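Long-range contacts in iron transport multicopper oxidase FET3 (Saccharomyces cerevisiae, PDB 1ZPU), which oxidises ferrous to ferric iron with four copper ions, reducing dioxygen to water, for high-affinity iron uptake through the permease FTR1, and also oxidises cuprous copper: residues Leu297-Leu302 with Met434-Leu439; His316-Asp321 with Val380-Asn385; Gln402-Asp407 with Asn446-Phe451. One frame throughout, in Å; residues are numbered along the deposited sequence.

Contact 1 (Leu297-Leu302 with Met434-Leu439); sequences LDDFYL and MRRDTL. With NAG (2-acetamido-2-deoxy-beta-D-glucopyranose), chain I; NAG (2-acetamido-2-deoxy-beta-D-glucopyranose), chain B.
M434 packs against the short 3-10 turn of residues 299-301, meeting mostly carbonyl oxygens. Its CB has two carbonyl oxygens near it, F300 O at 3.6 Å and L302 O at the same distance. CG, anti to the backbone N (chi1 170°), then closes to 3.4 Å from D299 O and has L302 CB for an apolar neighbour. SD stands farther back, and a second bend, at chi3, brings the methyl CE round to the same D299 O at 3.4 Å. From there CE also reaches D299 OD2, 3.6 Å away, so the methyl ends beside the carboxylate. That carboxylate belongs to the polar half of the contact: R436 NH1 donates to D299 OD2 in a salt bridge of 2.5 Å, the oxygen lying at the edge of the guanidinium, near its plane, while the two flat groups are turned 69° apart. D299 OD1 is held by R406, and R436 NH2 by D216. Next door, D298 OD1 accepts from F300 N at 3.1 Å, an Asx turn leading into the 3-10 turn. Y301 turns outward, its ring between F300 CD2 over one face and the glycan sugar NAG of chain B over the other. The buried charges of D299 and R436 thus each have more than one oppositely charged partner, which probably keeps both ionised where this loop lies against the last plastocyanin-like domain.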
loop_
_atom_site.group_PDB
_atom_site.type_symbol
_atom_site.label_atom_id
_atom_site.label_comp_id
_atom_site.label_asym_id
_atom_site.label_seq_id
_atom_site.Cartn_x
_atom_site.Cartn_y
_atom_site.Cartn_z
ATOM N N LEU A 297 -17.895 -7.664 5.013
ATOM C CA LEU A 297 -17.652 -8.350 3.748
ATOM C C LEU A 297 -16.258 -8.982 3.654
ATOM O O LEU A 297 -15.256 -8.325 3.877
ATOM C CB LEU A 297 -17.824 -7.364 2.593
ATOM C CG LEU A 297 -17.479 -7.841 1.187
ATOM C CD1 LEU A 297 -18.588 -8.754 0.675
ATOM C CD2 LEU A 297 -17.299 -6.627 0.303
ATOM N N ASP A 298 -16.212 -10.271 3.321
ATOM C CA ASP A 298 -14.945 -10.936 3.008
ATOM C C ASP A 298 -14.672 -10.759 1.517
ATOM O O ASP A 298 -15.308 -11.402 0.672
ATOM C CB ASP A 298 -14.956 -12.426 3.402
ATOM C CG ASP A 298 -13.584 -13.084 3.254
ATOM O OD1 ASP A 298 -12.696 -12.487 2.596
ATOM O OD2 ASP A 298 -13.390 -14.203 3.781
ATOM N N ASP A 299 -13.728 -9.877 1.212
ATOM C CA ASP A 299 -13.407 -9.504 -0.155
ATOM C C ASP A 299 -12.948 -10.678 -1.010
ATOM O O ASP A 299 -12.932 -10.570 -2.232
ATOM C CB ASP A 299 -12.372 -8.387 -0.177
ATOM C CG ASP A 299 -11.110 -8.738 0.600
ATOM O OD1 ASP A 299 -11.226 -9.314 1.708
ATOM O OD2 ASP A 299 -9.995 -8.431 0.122
ATOM N N PHE A 300 -12.596 -11.797 -0.379
ATOM C CA PHE A 300 -12.198 -13.012 -1.105
ATOM C C PHE A 300 -13.298 -13.493 -2.071
ATOM O O PHE A 300 -13.001 -14.059 -3.129
ATOM C CB PHE A 300 -11.805 -14.119 -0.114
ATOM C CG PHE A 300 -11.409 -15.422 -0.764
ATOM C CD1 PHE A 300 -10.072 -15.712 -1.014
ATOM C CD2 PHE A 300 -12.374 -16.370 -1.119
ATOM C CE1 PHE A 300 -9.696 -16.923 -1.625
ATOM C CE2 PHE A 300 -12.010 -17.560 -1.734
ATOM C CZ PHE A 300 -10.664 -17.838 -1.985
ATOM N N TYR A 301 -14.561 -13.257 -1.718
ATOM C CA TYR A 301 -15.685 -13.751 -2.511
ATOM C C TYR A 301 -16.221 -12.739 -3.530
ATOM O O TYR A 301 -17.190 -13.025 -4.244
ATOM C CB TYR A 301 -16.799 -14.245 -1.586
ATOM C CG TYR A 301 -16.401 -15.455 -0.765
ATOM C CD1 TYR A 301 -16.002 -15.319 0.568
ATOM C CD2 TYR A 301 -16.419 -16.733 -1.319
ATOM C CE1 TYR A 301 -15.633 -16.424 1.326
ATOM C CE2 TYR A 301 -16.053 -17.840 -0.574
ATOM C CZ TYR A 301 -15.661 -17.678 0.746
ATOM O OH TYR A 301 -15.299 -18.783 1.483
ATOM N N LEU A 302 -15.592 -11.562 -3.592
ATOM C CA LEU A 302 -15.918 -10.568 -4.620
ATOM C C LEU A 302 -15.689 -11.118 -6.043
ATOM O O LEU A 302 -14.826 -11.985 -6.263
ATOM C CB LEU A 302 -15.139 -9.285 -4.389
ATOM C CG LEU A 302 -15.853 -8.122 -3.684
ATOM C CD1 LEU A 302 -17.078 -8.542 -2.869
ATOM C CD2 LEU A 302 -14.851 -7.363 -2.831
ATOM N N MET A 434 -10.963 -13.594 -7.177
ATOM C CA MET A 434 -10.948 -12.163 -6.960
ATOM C C MET A 434 -9.569 -11.630 -7.348
ATOM O O MET A 434 -8.590 -12.378 -7.342
ATOM C CB MET A 434 -11.272 -11.884 -5.491
ATOM C CG MET A 434 -11.071 -10.464 -5.039
ATOM S SD MET A 434 -9.404 -10.192 -4.402
ATOM C CE MET A 434 -9.549 -10.658 -2.683
ATOM N N ARG A 435 -9.502 -10.349 -7.701
ATOM C CA ARG A 435 -8.249 -9.690 -8.043
ATOM C C ARG A 435 -8.122 -8.345 -7.324
ATOM O O ARG A 435 -9.096 -7.577 -7.254
ATOM C CB ARG A 435 -8.166 -9.477 -9.549
ATOM C CG ARG A 435 -7.364 -10.514 -10.286
ATOM C CD ARG A 435 -8.072 -10.963 -11.552
ATOM N NE ARG A 435 -8.511 -9.854 -12.394
ATOM C CZ ARG A 435 -9.647 -9.860 -13.081
ATOM N NH1 ARG A 435 -10.451 -10.914 -13.014
ATOM N NH2 ARG A 435 -9.983 -8.820 -13.828
ATOM N N ARG A 436 -6.927 -8.070 -6.794
ATOM C CA ARG A 436 -6.611 -6.783 -6.197
ATOM C C ARG A 436 -5.102 -6.622 -6.033
ATOM O O ARG A 436 -4.344 -7.508 -6.443
ATOM C CB ARG A 436 -7.341 -6.602 -4.865
ATOM C CG ARG A 436 -6.984 -7.577 -3.725
ATOM C CD ARG A 436 -7.896 -7.345 -2.509
ATOM N NE ARG A 436 -8.159 -5.920 -2.348
ATOM C CZ ARG A 436 -9.114 -5.393 -1.595
ATOM N NH1 ARG A 436 -9.933 -6.166 -0.904
ATOM N NH2 ARG A 436 -9.244 -4.079 -1.532
ATOM N N ASP A 437 -4.666 -5.503 -5.445
ATOM C CA ASP A 437 -3.235 -5.258 -5.278
ATOM C C ASP A 437 -2.776 -5.336 -3.827
ATOM O O ASP A 437 -1.583 -5.324 -3.542
ATOM C CB ASP A 437 -2.795 -3.952 -5.957
ATOM C CG ASP A 437 -3.440 -2.720 -5.348
ATOM O OD1 ASP A 437 -3.979 -1.916 -6.142
ATOM O OD2 ASP A 437 -3.397 -2.546 -4.097
ATOM N N THR A 438 -3.726 -5.433 -2.907
ATOM C CA THR A 438 -3.387 -5.438 -1.497
ATOM C C THR A 438 -4.342 -6.384 -0.786
ATOM O O THR A 438 -5.551 -6.285 -0.944
ATOM C CB THR A 438 -3.438 -4.000 -0.920
ATOM O OG1 THR A 438 -2.667 -3.123 -1.765
ATOM C CG2 THR A 438 -2.908 -3.943 0.508
ATOM N N LEU A 439 -3.767 -7.298 -0.009
ATOM C CA LEU A 439 -4.480 -8.420 0.578
ATOM C C LEU A 439 -3.891 -8.729 1.942
ATOM O O LEU A 439 -2.687 -8.748 2.087
ATOM C CB LEU A 439 -4.331 -9.649 -0.325
ATOM C CG LEU A 439 -4.989 -10.964 0.096
ATOM C CD1 LEU A 439 -6.467 -11.011 -0.317
ATOM C CD2 LEU A 439 -4.219 -12.158 -0.462
HETATM C C1 NAG I . -21.140 -11.344 -1.882
HETATM C C2 NAG I . -20.809 -12.285 -3.034
HETATM C C3 NAG I . -21.054 -13.764 -2.670
HETATM C C4 NAG I . -20.819 -14.188 -1.211
HETATM C C5 NAG I . -20.822 -13.007 -0.225
HETATM C C6 NAG I . -19.926 -13.265 0.981
HETATM C C7 NAG I . -21.143 -11.224 -5.287
HETATM C C8 NAG I . -19.766 -10.600 -5.298
HETATM N N2 NAG I . -21.583 -11.895 -4.207
HETATM O O3 NAG I . -20.239 -14.593 -3.468
HETATM O O4 NAG I . -21.844 -15.138 -0.923
HETATM O O5 NAG I . -20.346 -11.814 -0.817
HETATM O O6 NAG I . -19.485 -12.042 1.537
HETATM O O7 NAG I . -21.855 -11.108 -6.285
HETATM C C1 NAG B . -21.592 -16.223 0.033
HETATM C C2 NAG B . -21.904 -17.627 -0.553
HETATM C C3 NAG B . -20.635 -18.502 -0.723
HETATM C C4 NAG B . -19.698 -18.488 0.497
HETATM C C5 NAG B . -20.116 -17.377 1.464
HETATM C C6 NAG B . -19.125 -17.114 2.597
HETATM C C7 NAG B . -24.209 -18.545 0.000
HETATM C C8 NAG B . -25.192 -18.136 1.114
HETATM N N2 NAG B . -22.899 -18.352 0.263
HETATM O O3 NAG B . -19.895 -18.091 -1.856
HETATM O O4 NAG B . -19.714 -19.751 1.128
HETATM O O5 NAG B . -20.328 -16.207 0.691
HETATM O O6 NAG B . -19.763 -16.336 3.594
HETATM O O7 NAG B . -24.638 -19.044 -1.065
#

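Contact 2 (His316-Asp321 with Val380-Asn385); sequences HVITVD and VEIVLN
V317 and E381 stand side by side on one face of the sheet, pointing the same way, and both V317 methyls lie 3.8 Å from E381 OE2. The other carboxylate oxygen, OE1, turns to a salt bridge with R450. Farther along this face T319 and V383 repeat the side-by-side pose, OG1 of T319 reaching V383 CB at 3.6 Å, whereas V317 and V383 slant across each other and join through CG1 and CG2. The row ends with D321 and N385, meeting at a slant, their carboxylate and amide planes 69° apart. N385 ND2 donates to D321 OD1 at 2.9 Å, with the acceptor only 1° out of the amide plane, and F421 N bonds to N385 OD1. An alanine in place of D321 would probably leave N385 ND2 without this acceptor and the amide less firmly fixed in rotation. The opposite face is more apolar: I318 and V380 slant across each other, CD1 to CG1 at 4.0 Å, and V320 CG2 packs on L384 CD1 at 4.2 Å, with F336 resting on both. Between the strands, five nearly straight backbone bonds, from E381 N to H316 O at one end to N385 N to V320 O at the other, join the two segments, whose axes diverge by 15°. Such a parallel pair inside an otherwise largely antiparallel sheet is typical of the cupredoxin fold, here the third plastocyanin-like domain.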
loop_
_atom_site.group_PDB
_atom_site.type_symbol
_atom_site.label_atom_id
_atom_site.label_comp_id
_atom_site.label_asym_id
_atom_site.label_seq_id
_atom_site.Cartn_x
_atom_site.Cartn_y
_atom_site.Cartn_z
ATOM N N HIS A 316 6.471 -20.901 -11.454
ATOM C CA HIS A 316 7.396 -20.401 -10.469
ATOM C C HIS A 316 6.635 -20.237 -9.159
ATOM O O HIS A 316 5.697 -19.438 -9.080
ATOM C CB HIS A 316 7.935 -19.047 -10.948
ATOM C CG HIS A 316 9.162 -18.584 -10.231
ATOM N ND1 HIS A 316 9.578 -19.120 -9.031
ATOM C CD2 HIS A 316 10.044 -17.603 -10.528
ATOM C CE1 HIS A 316 10.675 -18.504 -8.630
ATOM N NE2 HIS A 316 10.976 -17.575 -9.519
ATOM N N VAL A 317 7.022 -21.004 -8.139
ATOM C CA VAL A 317 6.416 -20.873 -6.806
ATOM C C VAL A 317 7.389 -20.236 -5.827
ATOM O O VAL A 317 8.496 -20.729 -5.619
ATOM C CB VAL A 317 5.895 -22.220 -6.249
ATOM C CG1 VAL A 317 5.266 -22.029 -4.868
ATOM C CG2 VAL A 317 4.886 -22.826 -7.199
ATOM N N ILE A 318 6.967 -19.123 -5.243
ATOM C CA ILE A 318 7.715 -18.462 -4.179
ATOM C C ILE A 318 7.003 -18.725 -2.838
ATOM O O ILE A 318 5.866 -18.296 -2.646
ATOM C CB ILE A 318 7.827 -16.932 -4.455
ATOM C CG1 ILE A 318 8.472 -16.684 -5.818
ATOM C CG2 ILE A 318 8.596 -16.224 -3.350
ATOM C CD1 ILE A 318 8.311 -15.284 -6.347
ATOM N N THR A 319 7.656 -19.445 -1.928
ATOM C CA THR A 319 7.093 -19.694 -0.605
ATOM C C THR A 319 7.849 -18.896 0.452
ATOM O O THR A 319 9.047 -19.064 0.636
ATOM C CB THR A 319 7.070 -21.201 -0.243
ATOM O OG1 THR A 319 6.264 -21.901 -1.192
ATOM C CG2 THR A 319 6.483 -21.430 1.145
ATOM N N VAL A 320 7.144 -18.013 1.141
ATOM C CA VAL A 320 7.770 -17.213 2.179
ATOM C C VAL A 320 7.037 -17.324 3.510
ATOM O O VAL A 320 5.807 -17.265 3.567
ATOM C CB VAL A 320 7.923 -15.724 1.760
ATOM C CG1 VAL A 320 8.844 -15.599 0.558
ATOM C CG2 VAL A 320 6.580 -15.100 1.456
ATOM N N ASP A 321 7.809 -17.497 4.579
ATOM C CA ASP A 321 7.265 -17.476 5.938
ATOM C C ASP A 321 7.522 -16.107 6.551
ATOM O O ASP A 321 8.611 -15.552 6.403
ATOM C CB ASP A 321 7.865 -18.586 6.804
ATOM C CG ASP A 321 7.457 -19.988 6.337
ATOM O OD1 ASP A 321 6.703 -20.112 5.342
ATOM O OD2 ASP A 321 7.894 -20.978 6.960
ATOM N N VAL A 380 3.328 -16.991 -11.995
ATOM C CA VAL A 380 3.989 -16.941 -10.689
ATOM C C VAL A 380 2.975 -17.102 -9.561
ATOM O O VAL A 380 1.893 -16.530 -9.599
ATOM C CB VAL A 380 4.757 -15.607 -10.486
ATOM C CG1 VAL A 380 5.477 -15.587 -9.138
ATOM C CG2 VAL A 380 5.756 -15.382 -11.609
ATOM N N GLU A 381 3.343 -17.889 -8.559
ATOM C CA GLU A 381 2.520 -18.085 -7.384
ATOM C C GLU A 381 3.324 -17.727 -6.140
ATOM O O GLU A 381 4.437 -18.226 -5.940
ATOM C CB GLU A 381 2.024 -19.531 -7.329
ATOM C CG GLU A 381 1.478 -19.989 -5.990
ATOM C CD GLU A 381 0.887 -21.393 -6.051
ATOM O OE1 GLU A 381 -0.185 -21.565 -6.677
ATOM O OE2 GLU A 381 1.485 -22.331 -5.469
ATOM N N ILE A 382 2.760 -16.844 -5.320
ATOM C CA ILE A 382 3.351 -16.490 -4.035
ATOM C C ILE A 382 2.575 -17.188 -2.927
ATOM O O ILE A 382 1.374 -17.007 -2.775
ATOM C CB ILE A 382 3.390 -14.955 -3.807
ATOM C CG1 ILE A 382 4.421 -14.316 -4.726
ATOM C CG2 ILE A 382 3.760 -14.622 -2.376
ATOM C CD1 ILE A 382 4.264 -12.816 -4.882
ATOM N N VAL A 383 3.275 -18.011 -2.169
ATOM C CA VAL A 383 2.707 -18.655 -0.999
ATOM C C VAL A 383 3.251 -17.939 0.229
ATOM O O VAL A 383 4.460 -17.903 0.459
ATOM C CB VAL A 383 3.065 -20.167 -0.927
ATOM C CG1 VAL A 383 2.447 -20.808 0.311
ATOM C CG2 VAL A 383 2.612 -20.895 -2.189
ATOM N N LEU A 384 2.351 -17.361 1.012
ATOM C CA LEU A 384 2.752 -16.634 2.187
ATOM C C LEU A 384 2.193 -17.310 3.432
ATOM O O LEU A 384 0.980 -17.462 3.570
ATOM C CB LEU A 384 2.310 -15.172 2.074
ATOM C CG LEU A 384 2.770 -14.193 3.159
ATOM C CD1 LEU A 384 3.153 -12.877 2.545
ATOM C CD2 LEU A 384 1.716 -13.990 4.213
ATOM N N ASN A 385 3.096 -17.722 4.319
ATOM C CA ASN A 385 2.748 -18.365 5.584
ATOM C C ASN A 385 3.051 -17.464 6.793
ATOM O O ASN A 385 4.214 -17.281 7.164
ATOM C CB ASN A 385 3.509 -19.684 5.727
ATOM C CG ASN A 385 3.258 -20.631 4.580
ATOM O OD1 ASN A 385 2.113 -20.916 4.235
ATOM N ND2 ASN A 385 4.331 -21.137 3.984
#

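Contact 3 (Gln402-Asp407 with Asn446-Phe451); sequences QTIQRD and NFVIRF
Q405 and I404 both face V448, making a classic beta bulge in the antiparallel pairing of 402-407 with 446-451, two neighbouring strands of the third cupredoxin domain. Among the backbone bonds, Q402 and R450 form a regular hydrogen-bonded pair. At the bulge V448 O takes two donors, I404 N at 3.0 Å and Q405 N at 3.3 Å, the second lying in the carbonyl plane on a lone pair. V448 N returns a bond to Q405 O, and beyond it D407 N reaches N446 O, so the pairing resumes one residue out of step. Polar side chains gather at the N446 end. Q405 NE2 donates to N446 OD1 at 2.8 Å, the two amide planes 44° apart; N446 ND2 gives D407 OD2 only a weak bond of 3.4 Å and also bonds to H419 O. D407 OD2 also bonds to Y410 OH. On the face shared by R406 and F447 the contact is between stems: CB meets CB at 4.1 Å, while the R406 guanidinium goes on to salt bridges with D298 and D299 and a cation-pi contact with Y440. The apolar part rests on I404. With CG1 between the backbone N and the carbonyl carbon (chi1 69°), its side chain slants across V448, CD1 touching V448 CG1 at 3.7 Å. R450 NE is salt-bridged to E381, and the same I404 CD1 sits over one face of its guanidinium, 3.4 Å from NE.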
loop_
_atom_site.group_PDB
_atom_site.type_symbol
_atom_site.label_atom_id
_atom_site.label_comp_id
_atom_site.label_asym_id
_atom_site.label_seq_id
_atom_site.Cartn_x
_atom_site.Cartn_y
_atom_site.Cartn_z
ATOM N N GLN A 402 -4.410 -12.585 -8.586
ATOM C CA GLN A 402 -5.560 -13.438 -8.271
ATOM C C GLN A 402 -5.402 -14.007 -6.866
ATOM O O GLN A 402 -4.379 -14.619 -6.551
ATOM C CB GLN A 402 -5.693 -14.600 -9.270
ATOM C CG GLN A 402 -5.783 -14.168 -10.723
ATOM C CD GLN A 402 -6.197 -15.285 -11.674
ATOM O OE1 GLN A 402 -5.967 -16.467 -11.411
ATOM N NE2 GLN A 402 -6.801 -14.905 -12.809
ATOM N N THR A 403 -6.412 -13.807 -6.024
ATOM C CA THR A 403 -6.420 -14.374 -4.685
ATOM C C THR A 403 -7.104 -15.719 -4.736
ATOM O O THR A 403 -8.328 -15.793 -4.868
ATOM C CB THR A 403 -7.199 -13.485 -3.707
ATOM O OG1 THR A 403 -6.685 -12.146 -3.753
ATOM C CG2 THR A 403 -7.064 -14.013 -2.296
ATOM N N ILE A 404 -6.325 -16.787 -4.629
ATOM C CA ILE A 404 -6.886 -18.136 -4.785
ATOM C C ILE A 404 -7.087 -18.892 -3.461
ATOM O O ILE A 404 -7.915 -19.806 -3.383
ATOM C CB ILE A 404 -6.095 -18.982 -5.802
ATOM C CG1 ILE A 404 -4.713 -19.321 -5.264
ATOM C CG2 ILE A 404 -5.978 -18.243 -7.130
ATOM C CD1 ILE A 404 -4.101 -20.489 -5.948
ATOM N N GLN A 405 -6.325 -18.517 -2.433
ATOM C CA GLN A 405 -6.581 -18.967 -1.053
ATOM C C GLN A 405 -6.176 -17.910 -0.039
ATOM O O GLN A 405 -5.136 -17.268 -0.179
ATOM C CB GLN A 405 -5.879 -20.293 -0.717
ATOM C CG GLN A 405 -5.976 -20.659 0.775
ATOM C CD GLN A 405 -5.680 -22.119 1.088
ATOM O OE1 GLN A 405 -6.305 -23.034 0.538
ATOM N NE2 GLN A 405 -4.746 -22.340 2.005
ATOM N N ARG A 406 -7.017 -17.732 0.974
ATOM C CA ARG A 406 -6.694 -16.908 2.120
ATOM C C ARG A 406 -7.344 -17.517 3.358
ATOM O O ARG A 406 -8.509 -17.244 3.663
ATOM C CB ARG A 406 -7.182 -15.480 1.915
ATOM C CG ARG A 406 -6.821 -14.590 3.087
ATOM C CD ARG A 406 -8.017 -13.816 3.537
ATOM N NE ARG A 406 -7.818 -12.425 3.218
ATOM C CZ ARG A 406 -8.766 -11.593 2.815
ATOM N NH1 ARG A 406 -10.015 -12.017 2.669
ATOM N NH2 ARG A 406 -8.439 -10.319 2.551
ATOM N N ASP A 407 -6.576 -18.330 4.074
ATOM C CA ASP A 407 -7.110 -19.174 5.145
ATOM C C ASP A 407 -7.664 -18.356 6.333
ATOM O O ASP A 407 -7.400 -17.154 6.445
ATOM C CB ASP A 407 -6.037 -20.190 5.576
ATOM C CG ASP A 407 -6.621 -21.492 6.117
ATOM O OD1 ASP A 407 -7.856 -21.615 6.265
ATOM O OD2 ASP A 407 -5.825 -22.412 6.408
ATOM N N ASN A 446 -2.452 -18.180 6.311
ATOM C CA ASN A 446 -1.748 -18.232 5.038
ATOM C C ASN A 446 -2.582 -17.677 3.905
ATOM O O ASN A 446 -3.802 -17.562 4.022
ATOM C CB ASN A 446 -1.304 -19.671 4.714
ATOM C CG ASN A 446 -2.461 -20.667 4.714
ATOM O OD1 ASN A 446 -3.215 -20.772 3.746
ATOM N ND2 ASN A 446 -2.593 -21.410 5.797
ATOM N N PHE A 447 -1.916 -17.315 2.817
ATOM C CA PHE A 447 -2.611 -17.041 1.573
ATOM C C PHE A 447 -1.797 -17.456 0.362
ATOM O O PHE A 447 -0.590 -17.700 0.466
ATOM C CB PHE A 447 -3.136 -15.593 1.490
ATOM C CG PHE A 447 -2.083 -14.524 1.264
ATOM C CD1 PHE A 447 -2.106 -13.359 2.026
ATOM C CD2 PHE A 447 -1.128 -14.631 0.260
ATOM C CE1 PHE A 447 -1.178 -12.331 1.818
ATOM C CE2 PHE A 447 -0.192 -13.618 0.053
ATOM C CZ PHE A 447 -0.224 -12.464 0.830
ATOM N N VAL A 448 -2.479 -17.578 -0.773
ATOM C CA VAL A 448 -1.839 -17.921 -2.034
ATOM C C VAL A 448 -2.399 -17.016 -3.117
ATOM O O VAL A 448 -3.617 -16.920 -3.306
ATOM C CB VAL A 448 -2.043 -19.406 -2.422
ATOM C CG1 VAL A 448 -1.255 -19.739 -3.670
ATOM C CG2 VAL A 448 -1.615 -20.323 -1.312
ATOM N N ILE A 449 -1.493 -16.338 -3.811
ATOM C CA ILE A 449 -1.855 -15.464 -4.912
ATOM C C ILE A 449 -1.129 -15.900 -6.165
ATOM O O ILE A 449 -0.044 -16.474 -6.089
ATOM C CB ILE A 449 -1.529 -13.988 -4.617
ATOM C CG1 ILE A 449 -0.044 -13.818 -4.273
ATOM C CG2 ILE A 449 -2.402 -13.474 -3.500
ATOM C CD1 ILE A 449 0.411 -12.362 -4.223
ATOM N N ARG A 450 -1.743 -15.632 -7.315
ATOM C CA ARG A 450 -1.158 -15.946 -8.613
ATOM C C ARG A 450 -1.304 -14.786 -9.582
ATOM O O ARG A 450 -2.314 -14.073 -9.571
ATOM C CB ARG A 450 -1.803 -17.194 -9.212
ATOM C CG ARG A 450 -1.305 -18.473 -8.612
ATOM C CD ARG A 450 -1.797 -19.637 -9.412
ATOM N NE ARG A 450 -1.963 -20.794 -8.548
ATOM C CZ ARG A 450 -2.590 -21.909 -8.890
ATOM N NH1 ARG A 450 -3.119 -22.041 -10.098
ATOM N NH2 ARG A 450 -2.688 -22.894 -8.015
ATOM N N PHE A 451 -0.284 -14.611 -10.418
ATOM C CA PHE A 451 -0.284 -13.594 -11.467
ATOM C C PHE A 451 0.657 -13.994 -12.596
ATOM O O PHE A 451 1.560 -14.795 -12.389
ATOM C CB PHE A 451 0.090 -12.207 -10.908
ATOM C CG PHE A 451 1.528 -12.087 -10.461
ATOM C CD1 PHE A 451 2.476 -11.494 -11.285
ATOM C CD2 PHE A 451 1.926 -12.549 -9.214
ATOM C CE1 PHE A 451 3.792 -11.376 -10.872
ATOM C CE2 PHE A 451 3.237 -12.425 -8.795
ATOM C CZ PHE A 451 4.171 -11.840 -9.621
#

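In the fold
All three contacts bear on one six-stranded sheet. Contacts 2 and 3, centres about 9 Å apart, join: V380 N bonds to F451 O, and E381 CG packs on V448 CG1. Contacts 1 and 3, centres about 10 Å apart, meet where M434 O nears T403 N, D298 forms a salt bridge with R406 and L439 packs on F447. Contacts 1 and 2 do not touch (nearest atoms about 7 Å). The L384 and F447 side chains are about 6 and 7 Å from that of H392, a type 1 ligand. Contact 1 borders the trinuclear cluster: D437 O bonds to H395 ND1, the L439 side chain lies about 8 Å from that of H395, and R436's about 12 Å from a copper ion.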